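Local coordinates for putative immunoglobulin-blocking virulence protein (Mycoplasma mycoides subsp. capri, PDB 7ADK), which probably binds host immunoglobulins and blocks their normal antigen recognition, as expected of a putative mycoplasma virulence factor, at residues 137-142 against 176-181; 198-203 against 312-317; 370-375 against 399-404; 447-452 against 472-477; 605-610 against 637-642. All blocks are in the same frame, centred on the assembly; numbering follows the deposited sequence.

Interaction 1 (137-142 against 176-181)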
# COMPACT_ATOMS: atom_id res chain seq x y z
N ILE A 137 -48.65 -24.20 15.09
CA ILE A 137 -48.92 -25.54 15.62
C ILE A 137 -48.23 -25.77 16.96
O ILE A 137 -47.03 -25.55 17.11
CB ILE A 137 -48.52 -26.61 14.56
CG1 ILE A 137 -49.25 -26.42 13.21
CG2 ILE A 137 -48.72 -28.04 15.05
CD1 ILE A 137 -50.77 -26.46 13.26
N GLU A 138 -48.99 -26.23 17.95
CA GLU A 138 -48.49 -26.67 19.25
C GLU A 138 -47.83 -28.05 19.14
O GLU A 138 -48.40 -28.98 18.57
CB GLU A 138 -49.63 -26.73 20.28
CG GLU A 138 -50.41 -25.43 20.49
CD GLU A 138 -49.58 -24.26 21.01
OE1 GLU A 138 -50.00 -23.10 20.82
OE2 GLU A 138 -48.53 -24.46 21.65
N VAL A 139 -46.63 -28.22 19.70
CA VAL A 139 -45.84 -29.45 19.55
C VAL A 139 -45.26 -29.84 20.91
O VAL A 139 -44.86 -28.96 21.67
CB VAL A 139 -44.70 -29.24 18.53
CG1 VAL A 139 -44.02 -30.57 18.23
CG2 VAL A 139 -45.12 -28.63 17.20
N GLU A 140 -45.20 -31.12 21.28
CA GLU A 140 -44.47 -31.56 22.48
C GLU A 140 -42.95 -31.59 22.25
O GLU A 140 -42.48 -32.02 21.20
CB GLU A 140 -45.02 -32.88 23.02
CG GLU A 140 -44.89 -34.06 22.07
CD GLU A 140 -45.57 -35.32 22.61
OE1 GLU A 140 -45.12 -35.87 23.64
OE2 GLU A 140 -46.56 -35.78 22.01
N ALA A 141 -42.17 -31.11 23.22
CA ALA A 141 -40.72 -30.96 23.11
C ALA A 141 -39.97 -31.12 24.44
O ALA A 141 -40.44 -30.71 25.51
CB ALA A 141 -40.41 -29.61 22.49
N GLU A 142 -38.77 -31.68 24.38
CA GLU A 142 -37.83 -31.73 25.49
C GLU A 142 -37.06 -30.39 25.55
O GLU A 142 -36.41 -30.01 24.58
CB GLU A 142 -36.90 -32.94 25.34
CG GLU A 142 -37.61 -34.26 25.70
CD GLU A 142 -38.64 -34.76 24.66
OE1 GLU A 142 -38.31 -34.90 23.47
OE2 GLU A 142 -39.80 -35.03 25.04
N LEU A 176 -33.95 -29.75 23.09
CA LEU A 176 -33.19 -30.99 22.85
C LEU A 176 -33.82 -31.87 21.78
O LEU A 176 -33.11 -32.51 21.00
CB LEU A 176 -33.04 -31.80 24.14
CG LEU A 176 -32.28 -31.15 25.30
CD1 LEU A 176 -31.97 -32.25 26.31
CD2 LEU A 176 -30.97 -30.49 24.89
N SER A 177 -35.15 -31.96 21.74
CA SER A 177 -35.91 -32.72 20.75
C SER A 177 -37.35 -32.23 20.62
O SER A 177 -37.93 -31.74 21.58
CB SER A 177 -35.93 -34.20 21.12
OG SER A 177 -34.69 -34.81 20.88
N VAL A 178 -37.94 -32.42 19.45
CA VAL A 178 -39.32 -32.05 19.10
C VAL A 178 -40.02 -33.25 18.48
O VAL A 178 -39.49 -33.87 17.55
CB VAL A 178 -39.30 -30.86 18.12
CG1 VAL A 178 -40.69 -30.48 17.65
CG2 VAL A 178 -38.69 -29.63 18.78
N LYS A 179 -41.24 -33.58 18.93
CA LYS A 179 -42.04 -34.66 18.34
C LYS A 179 -42.66 -34.19 17.02
O LYS A 179 -43.75 -33.62 16.99
CB LYS A 179 -43.07 -35.17 19.35
CG LYS A 179 -43.90 -36.37 18.87
CD LYS A 179 -43.10 -37.64 18.59
CE LYS A 179 -44.00 -38.72 18.04
NZ LYS A 179 -43.30 -39.97 17.81
N VAL A 180 -41.96 -34.39 15.92
CA VAL A 180 -42.47 -34.10 14.58
C VAL A 180 -43.67 -35.00 14.24
O VAL A 180 -43.69 -36.18 14.56
CB VAL A 180 -41.34 -34.16 13.53
CG1 VAL A 180 -40.78 -35.56 13.31
CG2 VAL A 180 -41.81 -33.60 12.19
N THR A 181 -44.67 -34.43 13.58
CA THR A 181 -45.91 -35.11 13.16
C THR A 181 -46.29 -34.68 11.75
O THR A 181 -45.85 -33.62 11.29
CB THR A 181 -47.08 -34.80 14.12
OG1 THR A 181 -47.36 -33.42 14.12
CG2 THR A 181 -46.85 -35.24 15.55

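Interaction 2 (198-203 against 312-317)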
# COMPACT_ATOMS: atom_id res chain seq x y z
N GLY A 198 -43.85 -14.40 8.72
CA GLY A 198 -42.71 -13.82 9.41
C GLY A 198 -41.81 -12.95 8.53
O GLY A 198 -42.24 -12.45 7.49
N TYR A 199 -40.54 -12.81 8.90
CA TYR A 199 -39.58 -11.96 8.19
C TYR A 199 -39.33 -12.39 6.73
O TYR A 199 -39.18 -11.53 5.86
CB TYR A 199 -38.27 -11.89 8.98
CG TYR A 199 -37.28 -10.85 8.48
CD1 TYR A 199 -37.45 -9.51 8.85
CD2 TYR A 199 -36.21 -11.22 7.65
CE1 TYR A 199 -36.57 -8.53 8.36
CE2 TYR A 199 -35.33 -10.24 7.17
CZ TYR A 199 -35.51 -8.90 7.51
OH TYR A 199 -34.64 -7.96 7.06
N ASP A 200 -39.33 -13.70 6.45
CA ASP A 200 -39.14 -14.27 5.10
C ASP A 200 -40.43 -14.36 4.24
O ASP A 200 -40.46 -14.99 3.19
CB ASP A 200 -38.34 -15.58 5.18
CG ASP A 200 -36.89 -15.40 5.64
OD1 ASP A 200 -36.25 -14.38 5.32
OD2 ASP A 200 -36.37 -16.33 6.29
N GLU A 201 -41.50 -13.67 4.65
CA GLU A 201 -42.65 -13.41 3.79
C GLU A 201 -42.22 -12.61 2.55
O GLU A 201 -41.58 -11.56 2.65
CB GLU A 201 -43.75 -12.72 4.59
CG GLU A 201 -44.95 -12.24 3.76
CD GLU A 201 -44.87 -10.76 3.35
OE1 GLU A 201 -44.54 -9.91 4.20
OE2 GLU A 201 -45.22 -10.43 2.20
N GLY A 202 -42.58 -13.09 1.36
CA GLY A 202 -42.17 -12.49 0.09
C GLY A 202 -40.83 -12.98 -0.47
O GLY A 202 -40.31 -12.37 -1.41
N VAL A 203 -40.28 -14.06 0.09
CA VAL A 203 -39.13 -14.82 -0.46
C VAL A 203 -39.32 -16.34 -0.38
O VAL A 203 -38.34 -17.08 -0.39
CB VAL A 203 -37.77 -14.35 0.12
CG1 VAL A 203 -37.37 -12.97 -0.38
CG2 VAL A 203 -37.71 -14.34 1.63
N THR A 312 -36.97 -24.91 12.06
CA THR A 312 -37.81 -24.98 10.85
C THR A 312 -37.07 -24.45 9.63
O THR A 312 -36.30 -23.50 9.76
CB THR A 312 -39.13 -24.20 11.03
OG1 THR A 312 -38.91 -22.86 11.38
CG2 THR A 312 -39.99 -24.79 12.12
N ILE A 313 -37.33 -25.00 8.44
CA ILE A 313 -36.80 -24.51 7.15
C ILE A 313 -37.02 -23.00 7.04
O ILE A 313 -38.15 -22.54 7.19
CB ILE A 313 -37.48 -25.24 5.96
CG1 ILE A 313 -37.08 -26.73 5.92
CG2 ILE A 313 -37.16 -24.53 4.63
CD1 ILE A 313 -37.82 -27.56 4.87
N SER A 314 -35.97 -22.22 6.79
CA SER A 314 -36.14 -20.81 6.43
C SER A 314 -36.78 -20.71 5.05
O SER A 314 -36.25 -21.29 4.10
CB SER A 314 -34.81 -20.05 6.44
OG SER A 314 -34.91 -18.79 5.79
N PRO A 315 -37.89 -19.97 4.88
CA PRO A 315 -38.46 -19.78 3.56
C PRO A 315 -37.52 -19.14 2.54
O PRO A 315 -37.72 -19.34 1.36
CB PRO A 315 -39.72 -18.94 3.77
CG PRO A 315 -40.12 -19.25 5.20
CD PRO A 315 -38.78 -19.45 5.90
N ARG A 316 -36.47 -18.42 2.96
CA ARG A 316 -35.46 -17.84 2.06
C ARG A 316 -34.41 -18.87 1.62
O ARG A 316 -33.83 -18.73 0.55
CB ARG A 316 -34.83 -16.63 2.78
CG ARG A 316 -33.99 -15.71 1.88
CD ARG A 316 -33.34 -14.54 2.63
NE ARG A 316 -34.32 -13.67 3.29
CZ ARG A 316 -34.65 -12.44 3.01
NH1 ARG A 316 -34.07 -11.72 2.12
NH2 ARG A 316 -35.63 -11.91 3.65
N SER A 317 -34.18 -19.89 2.42
CA SER A 317 -33.19 -20.95 2.19
C SER A 317 -33.78 -22.22 1.55
O SER A 317 -33.05 -23.15 1.26
CB SER A 317 -32.54 -21.33 3.52
OG SER A 317 -31.97 -20.20 4.13

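Interaction 3 (370-375 against 399-404)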
# COMPACT_ATOMS: atom_id res chain seq x y z
N GLY A 370 -23.25 10.13 17.02
CA GLY A 370 -23.49 9.84 18.43
C GLY A 370 -24.97 9.79 18.80
O GLY A 370 -25.34 10.33 19.84
N THR A 371 -25.82 9.18 17.97
CA THR A 371 -27.27 9.13 18.15
C THR A 371 -27.77 7.71 18.40
O THR A 371 -27.14 6.72 18.03
CB THR A 371 -28.03 9.80 17.01
OG1 THR A 371 -27.87 9.06 15.86
CG2 THR A 371 -27.59 11.23 16.75
N TYR A 372 -28.88 7.58 19.13
CA TYR A 372 -29.38 6.32 19.69
C TYR A 372 -30.92 6.23 19.55
O TYR A 372 -31.60 7.22 19.80
CB TYR A 372 -28.97 6.22 21.16
CG TYR A 372 -27.49 6.05 21.43
CD1 TYR A 372 -26.64 7.16 21.54
CD2 TYR A 372 -26.96 4.76 21.58
CE1 TYR A 372 -25.27 6.99 21.80
CE2 TYR A 372 -25.60 4.58 21.86
CZ TYR A 372 -24.74 5.70 21.95
OH TYR A 372 -23.43 5.48 22.20
N PRO A 373 -31.50 5.06 19.20
CA PRO A 373 -32.94 4.90 19.10
C PRO A 373 -33.69 5.28 20.38
O PRO A 373 -33.41 4.78 21.46
CB PRO A 373 -33.17 3.44 18.72
CG PRO A 373 -31.85 2.99 18.13
CD PRO A 373 -30.81 3.84 18.84
N GLY A 374 -34.69 6.16 20.29
CA GLY A 374 -35.44 6.64 21.46
C GLY A 374 -34.80 7.78 22.24
O GLY A 374 -35.34 8.19 23.25
N TRP A 375 -33.69 8.33 21.76
CA TRP A 375 -33.01 9.50 22.30
C TRP A 375 -32.97 10.61 21.26
O TRP A 375 -32.95 10.34 20.06
CB TRP A 375 -31.60 9.13 22.74
CG TRP A 375 -31.55 8.15 23.87
CD1 TRP A 375 -31.73 6.81 23.75
CD2 TRP A 375 -31.38 8.40 25.29
NE1 TRP A 375 -31.71 6.23 25.00
CE2 TRP A 375 -31.49 7.16 25.98
CE3 TRP A 375 -31.11 9.54 26.06
CZ2 TRP A 375 -31.35 7.07 27.37
CZ3 TRP A 375 -30.96 9.46 27.45
CH2 TRP A 375 -31.09 8.23 28.11
N SER A 399 -22.89 18.46 23.68
CA SER A 399 -24.25 18.12 23.26
C SER A 399 -25.01 17.43 24.38
O SER A 399 -24.44 16.74 25.21
CB SER A 399 -24.25 17.32 21.96
OG SER A 399 -23.59 16.12 22.02
N LYS A 400 -26.32 17.64 24.42
CA LYS A 400 -27.25 17.07 25.39
C LYS A 400 -28.02 15.94 24.71
O LYS A 400 -28.57 16.15 23.64
CB LYS A 400 -28.18 18.20 25.88
CG LYS A 400 -29.11 17.82 27.04
CD LYS A 400 -28.46 17.72 28.42
CE LYS A 400 -27.87 19.05 28.92
NZ LYS A 400 -28.88 20.09 29.14
N LEU A 401 -28.09 14.77 25.31
CA LEU A 401 -29.02 13.70 24.95
C LEU A 401 -30.16 13.67 25.96
O LEU A 401 -29.89 13.71 27.16
CB LEU A 401 -28.29 12.35 24.93
CG LEU A 401 -27.79 11.93 23.54
CD1 LEU A 401 -26.66 12.79 23.01
CD2 LEU A 401 -27.29 10.50 23.61
N GLU A 402 -31.41 13.52 25.53
CA GLU A 402 -32.57 13.21 26.38
C GLU A 402 -33.45 12.09 25.78
O GLU A 402 -33.62 12.00 24.57
CB GLU A 402 -33.37 14.48 26.71
CG GLU A 402 -33.92 15.24 25.50
CD GLU A 402 -34.75 16.48 25.87
OE1 GLU A 402 -35.58 16.92 25.04
OE2 GLU A 402 -34.57 17.06 26.96
N ARG A 403 -33.97 11.20 26.63
CA ARG A 403 -34.84 10.08 26.24
C ARG A 403 -36.23 10.62 25.86
O ARG A 403 -36.82 11.38 26.62
CB ARG A 403 -34.89 9.03 27.37
CG ARG A 403 -35.33 7.65 26.89
CD ARG A 403 -35.62 6.63 28.01
NE ARG A 403 -34.42 5.95 28.52
CZ ARG A 403 -33.85 6.06 29.70
NH1 ARG A 403 -32.82 5.36 30.04
NH2 ARG A 403 -34.26 6.87 30.61
N ILE A 404 -36.76 10.25 24.69
CA ILE A 404 -37.97 10.85 24.11
C ILE A 404 -39.21 10.57 24.96
O ILE A 404 -39.95 11.49 25.27
CB ILE A 404 -38.12 10.41 22.63
CG1 ILE A 404 -37.02 11.08 21.78
CG2 ILE A 404 -39.50 10.75 22.07
CD1 ILE A 404 -36.89 10.52 20.36

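Interaction 4 (447-452 against 472-477)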
# COMPACT_ATOMS: atom_id res chain seq x y z
N THR A 447 -21.73 12.50 30.95
CA THR A 447 -22.17 11.11 30.77
C THR A 447 -21.35 10.40 29.69
O THR A 447 -21.07 9.22 29.81
CB THR A 447 -23.67 11.07 30.45
OG1 THR A 447 -24.39 11.58 31.54
CG2 THR A 447 -24.23 9.67 30.21
N SER A 448 -20.92 11.09 28.64
CA SER A 448 -20.06 10.51 27.62
C SER A 448 -18.93 11.46 27.26
O SER A 448 -19.18 12.58 26.83
CB SER A 448 -20.88 10.16 26.40
OG SER A 448 -20.05 9.79 25.32
N TYR A 449 -17.71 10.98 27.32
CA TYR A 449 -16.58 11.60 26.63
C TYR A 449 -16.41 10.89 25.29
O TYR A 449 -16.40 9.66 25.26
CB TYR A 449 -15.32 11.48 27.48
CG TYR A 449 -15.37 12.18 28.81
CD1 TYR A 449 -15.04 13.54 28.89
CD2 TYR A 449 -15.76 11.48 29.95
CE1 TYR A 449 -15.09 14.20 30.13
CE2 TYR A 449 -15.82 12.14 31.19
CZ TYR A 449 -15.48 13.50 31.28
OH TYR A 449 -15.53 14.12 32.48
N ARG A 450 -16.30 11.63 24.18
CA ARG A 450 -16.01 11.12 22.83
C ARG A 450 -14.70 11.74 22.34
O ARG A 450 -14.65 12.95 22.13
CB ARG A 450 -17.14 11.45 21.83
CG ARG A 450 -18.58 11.20 22.30
CD ARG A 450 -19.57 11.55 21.18
NE ARG A 450 -19.64 10.47 20.20
CZ ARG A 450 -19.85 10.49 18.91
NH1 ARG A 450 -19.94 9.34 18.35
NH2 ARG A 450 -19.98 11.56 18.18
N ILE A 451 -13.65 10.94 22.17
CA ILE A 451 -12.35 11.40 21.68
C ILE A 451 -12.22 10.93 20.23
O ILE A 451 -12.15 9.73 19.99
CB ILE A 451 -11.21 10.88 22.57
CG1 ILE A 451 -11.42 11.01 24.10
CG2 ILE A 451 -9.90 11.55 22.16
CD1 ILE A 451 -11.58 12.42 24.66
N LYS A 452 -12.20 11.85 19.27
CA LYS A 452 -12.30 11.56 17.83
C LYS A 452 -10.98 11.79 17.11
O LYS A 452 -10.30 12.75 17.39
CB LYS A 452 -13.41 12.36 17.17
CG LYS A 452 -14.81 11.98 17.63
CD LYS A 452 -15.89 12.91 17.09
CE LYS A 452 -16.11 12.87 15.60
NZ LYS A 452 -16.79 11.70 15.12
N LYS A 472 -12.28 9.19 37.81
CA LYS A 472 -12.08 7.80 38.25
C LYS A 472 -13.30 6.89 38.02
O LYS A 472 -13.21 5.67 38.07
CB LYS A 472 -11.63 7.82 39.73
CG LYS A 472 -11.03 6.48 40.17
CD LYS A 472 -10.34 6.48 41.54
CE LYS A 472 -11.29 6.75 42.70
NZ LYS A 472 -10.84 6.16 43.95
N ASP A 473 -14.45 7.52 37.78
CA ASP A 473 -15.77 6.94 37.61
C ASP A 473 -16.51 7.60 36.43
O ASP A 473 -16.92 8.75 36.50
CB ASP A 473 -16.54 7.07 38.93
CG ASP A 473 -16.37 8.38 39.73
OD1 ASP A 473 -16.74 8.39 40.90
OD2 ASP A 473 -15.86 9.40 39.24
N ILE A 474 -16.66 6.89 35.33
CA ILE A 474 -17.15 7.40 34.03
C ILE A 474 -18.32 6.55 33.52
O ILE A 474 -18.22 5.33 33.47
CB ILE A 474 -16.03 7.40 32.97
CG1 ILE A 474 -14.79 8.16 33.44
CG2 ILE A 474 -16.52 7.93 31.64
CD1 ILE A 474 -13.63 8.11 32.45
N GLN A 475 -19.40 7.17 33.07
CA GLN A 475 -20.52 6.47 32.44
C GLN A 475 -20.12 5.82 31.10
O GLN A 475 -20.15 4.60 30.98
CB GLN A 475 -21.72 7.41 32.31
CG GLN A 475 -22.50 7.66 33.60
CD GLN A 475 -23.39 6.51 34.05
OE1 GLN A 475 -23.46 5.44 33.46
NE2 GLN A 475 -24.14 6.70 35.10
N GLN A 476 -19.70 6.62 30.11
CA GLN A 476 -19.29 6.18 28.78
C GLN A 476 -17.98 6.82 28.33
O GLN A 476 -17.72 8.00 28.58
CB GLN A 476 -20.44 6.45 27.80
CG GLN A 476 -20.09 6.52 26.32
CD GLN A 476 -21.32 6.45 25.43
OE1 GLN A 476 -22.05 5.48 25.37
NE2 GLN A 476 -21.64 7.49 24.71
N LEU A 477 -17.16 6.06 27.61
CA LEU A 477 -16.00 6.54 26.87
C LEU A 477 -16.05 5.98 25.45
O LEU A 477 -15.97 4.77 25.28
CB LEU A 477 -14.73 6.12 27.63
CG LEU A 477 -13.42 6.64 27.02
CD1 LEU A 477 -13.30 8.16 27.12
CD2 LEU A 477 -12.25 6.03 27.75

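Interaction 5 (605-610 against 637-642)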
# COMPACT_ATOMS: atom_id res chain seq x y z
N TYR A 605 -11.02 -17.12 21.05
CA TYR A 605 -10.14 -16.30 21.88
C TYR A 605 -9.13 -15.61 20.97
O TYR A 605 -8.84 -16.15 19.91
CB TYR A 605 -9.45 -17.20 22.92
CG TYR A 605 -8.79 -18.47 22.40
CD1 TYR A 605 -9.58 -19.60 22.15
CD2 TYR A 605 -7.41 -18.52 22.13
CE1 TYR A 605 -9.02 -20.76 21.60
CE2 TYR A 605 -6.83 -19.69 21.61
CZ TYR A 605 -7.64 -20.81 21.34
OH TYR A 605 -7.08 -21.95 20.87
N PRO A 606 -8.52 -14.47 21.34
CA PRO A 606 -7.46 -13.85 20.56
C PRO A 606 -6.20 -14.71 20.53
O PRO A 606 -5.51 -14.91 21.53
CB PRO A 606 -7.24 -12.46 21.16
CG PRO A 606 -7.82 -12.56 22.54
CD PRO A 606 -8.88 -13.63 22.45
N THR A 607 -5.92 -15.27 19.35
CA THR A 607 -4.86 -16.25 19.07
C THR A 607 -3.47 -15.64 18.84
O THR A 607 -2.51 -16.39 18.64
CB THR A 607 -5.23 -17.15 17.89
OG1 THR A 607 -5.34 -16.41 16.69
CG2 THR A 607 -6.51 -17.92 18.10
N GLY A 608 -3.31 -14.32 18.89
CA GLY A 608 -2.02 -13.64 18.83
C GLY A 608 -1.50 -13.15 20.18
O GLY A 608 -2.26 -12.62 20.99
N LEU A 609 -0.19 -13.25 20.41
CA LEU A 609 0.54 -12.58 21.50
C LEU A 609 1.62 -11.66 20.96
O LEU A 609 2.49 -12.09 20.22
CB LEU A 609 1.15 -13.60 22.47
CG LEU A 609 0.22 -14.07 23.59
CD1 LEU A 609 0.89 -15.20 24.35
CD2 LEU A 609 -0.07 -12.97 24.60
N ASP A 610 1.61 -10.40 21.38
CA ASP A 610 2.64 -9.41 21.09
C ASP A 610 3.39 -9.00 22.37
O ASP A 610 2.81 -8.48 23.32
CB ASP A 610 2.00 -8.22 20.36
CG ASP A 610 2.98 -7.07 20.14
OD1 ASP A 610 4.17 -7.33 19.90
OD2 ASP A 610 2.58 -5.89 20.24
N LYS A 637 -4.26 -22.50 22.24
CA LYS A 637 -3.06 -22.55 21.38
C LYS A 637 -2.94 -21.26 20.58
O LYS A 637 -3.92 -20.80 20.01
CB LYS A 637 -3.12 -23.77 20.43
CG LYS A 637 -3.15 -25.16 21.07
CD LYS A 637 -1.85 -25.46 21.82
CE LYS A 637 -1.82 -26.87 22.44
NZ LYS A 637 -1.45 -27.92 21.48
N ILE A 638 -1.77 -20.65 20.56
CA ILE A 638 -1.56 -19.38 19.85
C ILE A 638 -1.13 -19.66 18.42
O ILE A 638 -0.49 -20.67 18.14
CB ILE A 638 -0.65 -18.40 20.63
CG1 ILE A 638 0.81 -18.84 20.66
CG2 ILE A 638 -1.23 -18.17 22.03
CD1 ILE A 638 1.75 -17.83 21.32
N THR A 639 -1.51 -18.78 17.49
CA THR A 639 -1.15 -18.86 16.07
C THR A 639 0.04 -17.98 15.73
O THR A 639 0.69 -18.19 14.71
CB THR A 639 -2.34 -18.52 15.15
OG1 THR A 639 -2.75 -17.19 15.27
CG2 THR A 639 -3.57 -19.39 15.36
N GLU A 640 0.35 -16.99 16.56
CA GLU A 640 1.32 -15.96 16.27
C GLU A 640 1.96 -15.42 17.55
O GLU A 640 1.28 -15.24 18.56
CB GLU A 640 0.63 -14.86 15.48
CG GLU A 640 1.58 -13.82 14.91
CD GLU A 640 0.91 -13.06 13.77
OE1 GLU A 640 1.46 -13.01 12.65
OE2 GLU A 640 -0.20 -12.52 13.97
N LEU A 641 3.26 -15.13 17.50
CA LEU A 641 4.07 -14.64 18.60
C LEU A 641 5.03 -13.56 18.11
O LEU A 641 5.98 -13.87 17.41
CB LEU A 641 4.83 -15.84 19.20
CG LEU A 641 5.80 -15.48 20.34
CD1 LEU A 641 5.05 -14.99 21.58
CD2 LEU A 641 6.66 -16.67 20.70
N THR A 642 4.83 -12.32 18.52
CA THR A 642 5.78 -11.24 18.26
C THR A 642 6.63 -10.98 19.50
O THR A 642 6.12 -10.89 20.61
CB THR A 642 5.10 -9.96 17.77
OG1 THR A 642 4.22 -10.23 16.71
CG2 THR A 642 6.13 -8.97 17.25

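Interaction 1 (137-142 against 176-181)
Val-139 and Ala-141 both pack on Val-178, and this valine is the apolar pivot of the contact. Each of its methyl branches takes one partner: CG1, anti to the backbone N (chi1 176°), meets CG1 of Val-139, whose side chain crosses it at about a right angle, while Val-178 CG2 lies 4.1 Å from Ala-141 CB. All three residues are buried. Leu-184 of helix 182-194 reaches Val-139, and Ile-132 of the neighbouring strand packs on Ala-141, extending the apolar packing. The backbones beneath run antiparallel, the short axes 4.7 Å apart. Lys-179 N gives a nearly straight bond to Glu-140 O (3.0 Å), and the pair Glu-142 and Ser-177 is joined through Glu-142 N to Ser-177 O at 2.9 Å. Leu-176 N returns a bond to Glu-142 O, also 2.9 Å.

The other side is looser and opens to solvent. Glu-140 and Lys-179 lie side by side and point the same way, touching through aliphatic carbons (CG to CB 3.5 Å), but their charged ends, Glu-140 OE2 and Lys-179 NZ, stay 6.8 Å apart and make no salt bridge. The Glu-142 chain bends at chi2 (73°), which sets CD; its OE1 lies 3.4 Å from Ser-177 CB. Past the strand, Lys-179 centres an inverse gamma turn that leads to Thr-181, the N-cap of helix 182-194. The whole is typical of a small three-stranded antiparallel sheet, in which 138-144 is the middle strand and 174-178 an edge strand leading into a helix.

Interaction 2 (198-203 against 312-317)
An ST turn at Ser-314 meets two overlapping beta turns at Asp-200, and a salt bridge with Arg-316 fastens these loops together at the surface. Asp-200 divides its carboxylate between two partners. OD2 accepts from Ser-314 OG at 2.9 Å, met from above the carboxylate plane, and the same hydroxyl oxygen receives the backbone N of Arg-316, which closes the ST turn. OD1 is gripped side-on by the guanidinium of Arg-316, with NE at 2.9 Å and NH2 at 3.0 Å both converging on this one oxygen. The oxygen lies within the guanidinium plane, yet the two flat groups are turned 58° apart. Arg-316 is extended as far as CD; the bend at chi3 (-59°) then turns NE toward Asp-200. Beneath this polar cluster Asp-200 CB packs on the Pro-315 ring, 3.9 Å from its CB. The carbonyl oxygens of Val-203 and Pro-315 approach one another, and both have Arg-248 as a donor, its bond to Pro-315 weak, so that a second arginine bridges the two loops. Tyr-199 borders the guanidinium obliquely through CE2. Val-203 covers one face of that group, its CG2 standing 3.5 Å above the plane and offset toward the rim.

Interaction 3 (370-375 against 399-404)
Trp-375 and Arg-403 face each other as an antiparallel non-hydrogen-bonded pair, where strand 375-379 joins strand 396-403 of a mixed sheet. The indole meets Arg-403 at its backbone N, at CB and CG, and again at NE, CZ and NH1. Arg-403 CB sits over the six-membered ring, 3.8 Å from its centroid and only 4° off the normal, a clear CH-pi contact. Farther out, the chain bends at chi3 (-83°), and the guanidinium presents its face to the ring rim: Trp-375 CH2 stands 3.8 Å above the centre of that group, with the two planes 58° apart, so this is no parallel stack. Leu-401 adds two apolar touches, CB to Trp-375 CE3 at 4.1 Å and CD2 to Tyr-372 CD1 at 4.0 Å.

A second shell fixes these groups. Asp-355 serves both partners, its carboxylate in a salt bridge with Arg-403 NH1 and its carbonyl taking Trp-375 NE1, while Arg-403 NH2 bonds to Leu-413 O. Phe-354 meets the indole edge-to-face, and Tyr-372 OH is held by Glu-478.

A helix C-cap and a beta turn shape the backbone here. Gly-370, with positive phi, is the C-prime residue of a Schellman motif ending helix 364-369, and a type II turn from Tyr-372 to Trp-375 has Gly-374 at its third position. Across to the other strand, Ile-404 N reaches Gly-374 O at 2.9 Å in an almost straight bond.

Interaction 4 (447-452 against 472-477)
Tyr-449, Gln-476 and Thr-447 bury the most surface here, and each engages the opposite segment differently. Tyr-449 works through its ring edge and its CB. CG is anti to the carbonyl carbon (chi1 -62°), and the ring edge meets Ile-474, whose CG2 lies near the ring plane, 4.0 Å from Tyr-449 CD2. The tyrosine CB meets Leu-477 CD1 at 3.9 Å. Leu-470 and Pro-471, from the loop leading into strand 473-481, pack on the same tyrosine.

Gln-476 points to the other face of the sheet, beside Ser-448. Its extended chain carries the amide alongside the serine, and NE2 donates to Ser-448 OG at 2.9 Å, with the hydroxyl oxygen close to the amide plane. Both residues are buried, so the bond gives each a polar partner inside the fold. The Gln-476 backbone is held as well: its N bonds to Thr-447 O (3.0 Å), and its O accepts Tyr-449 N (3.2 Å).

Thr-447 contributes chiefly that carbonyl, which also touches Gln-475 CB, while its CG2 meets the same carbon at 4.0 Å. Gln-475 interrupts the second strand between 474 and 476 and sends its amide away. The parallel pairs Ser-448 with Gln-476 and Tyr-449 with Leu-477 thus align neighbouring strands of a mixed sheet, the arrangement typical of a beta-alpha-beta unit, here strand 448-454, helix 464-467 and strand 473-481.

Interaction 5 (605-610 against 637-642)
Leu-609, on one face of a parallel five-stranded sheet, crosses Ile-638, from the loop before strand 640-643, at about a right angle; such a run of short parallel strands in sequence order is consistent with a leucine-rich-repeat-like fold. Leu-609 CD1 and Ile-638 CD1 meet at 4.1 Å. On the same face Leu-641 CD1 stands 4.2 Å from Leu-609 CB. Leu-573 and Tyr-577 of helix 567-579 pack on Leu-609 and Ile-638 respectively. Asp-610 and Thr-642 point to the opposite face, crossing obliquely, with Asp-610 OD1 3.5 Å from Thr-642 CB; that oxygen is hydrogen-bonded to Ser-612 OG. Gly-608 pairs with Glu-640, whose side chain is on that face and whose OE1 bonds to His-678 on the next strand.

Just before the strands, Thr-607 and Thr-639 also cross obliquely. Each OG1 lies between the backbone N and carbonyl carbon (chi1 64° and 66°), which brings the hydroxyls to 3.1 Å between the OG1 atoms. Backbone bonds bind the register, Thr-639 N to Thr-607 O (2.8 Å) and Leu-609 N to Glu-640 O among them. At the far end Tyr-605 turns its ring edge to the Lys-637 carbonyl, and its OH accepts Lys-637 N at 3.2 Å in a nearly straight bond.

Interactions 1 and 2 belong to the N-terminal part of the modelled chain, their centres about 20 Å apart and their nearest atoms about 8 Å. Helices 182-194 and 301-308 reach the segments of both. Interactions 3 and 4 share the mixed sheet, with centres about 15 Å apart. They touch where Gly-370 CA meets Arg-450 NH1 at 3.6 Å, and Glu-478 ties them further by holding both Tyr-372 and Arg-450. Interaction 5 stands in a separate parallel sheet, its centre about 30 Å from that of interaction 4 and on the opposite side of the chain's centre from interactions 2 and 3. The second protein chain of the assembly touches none of the five.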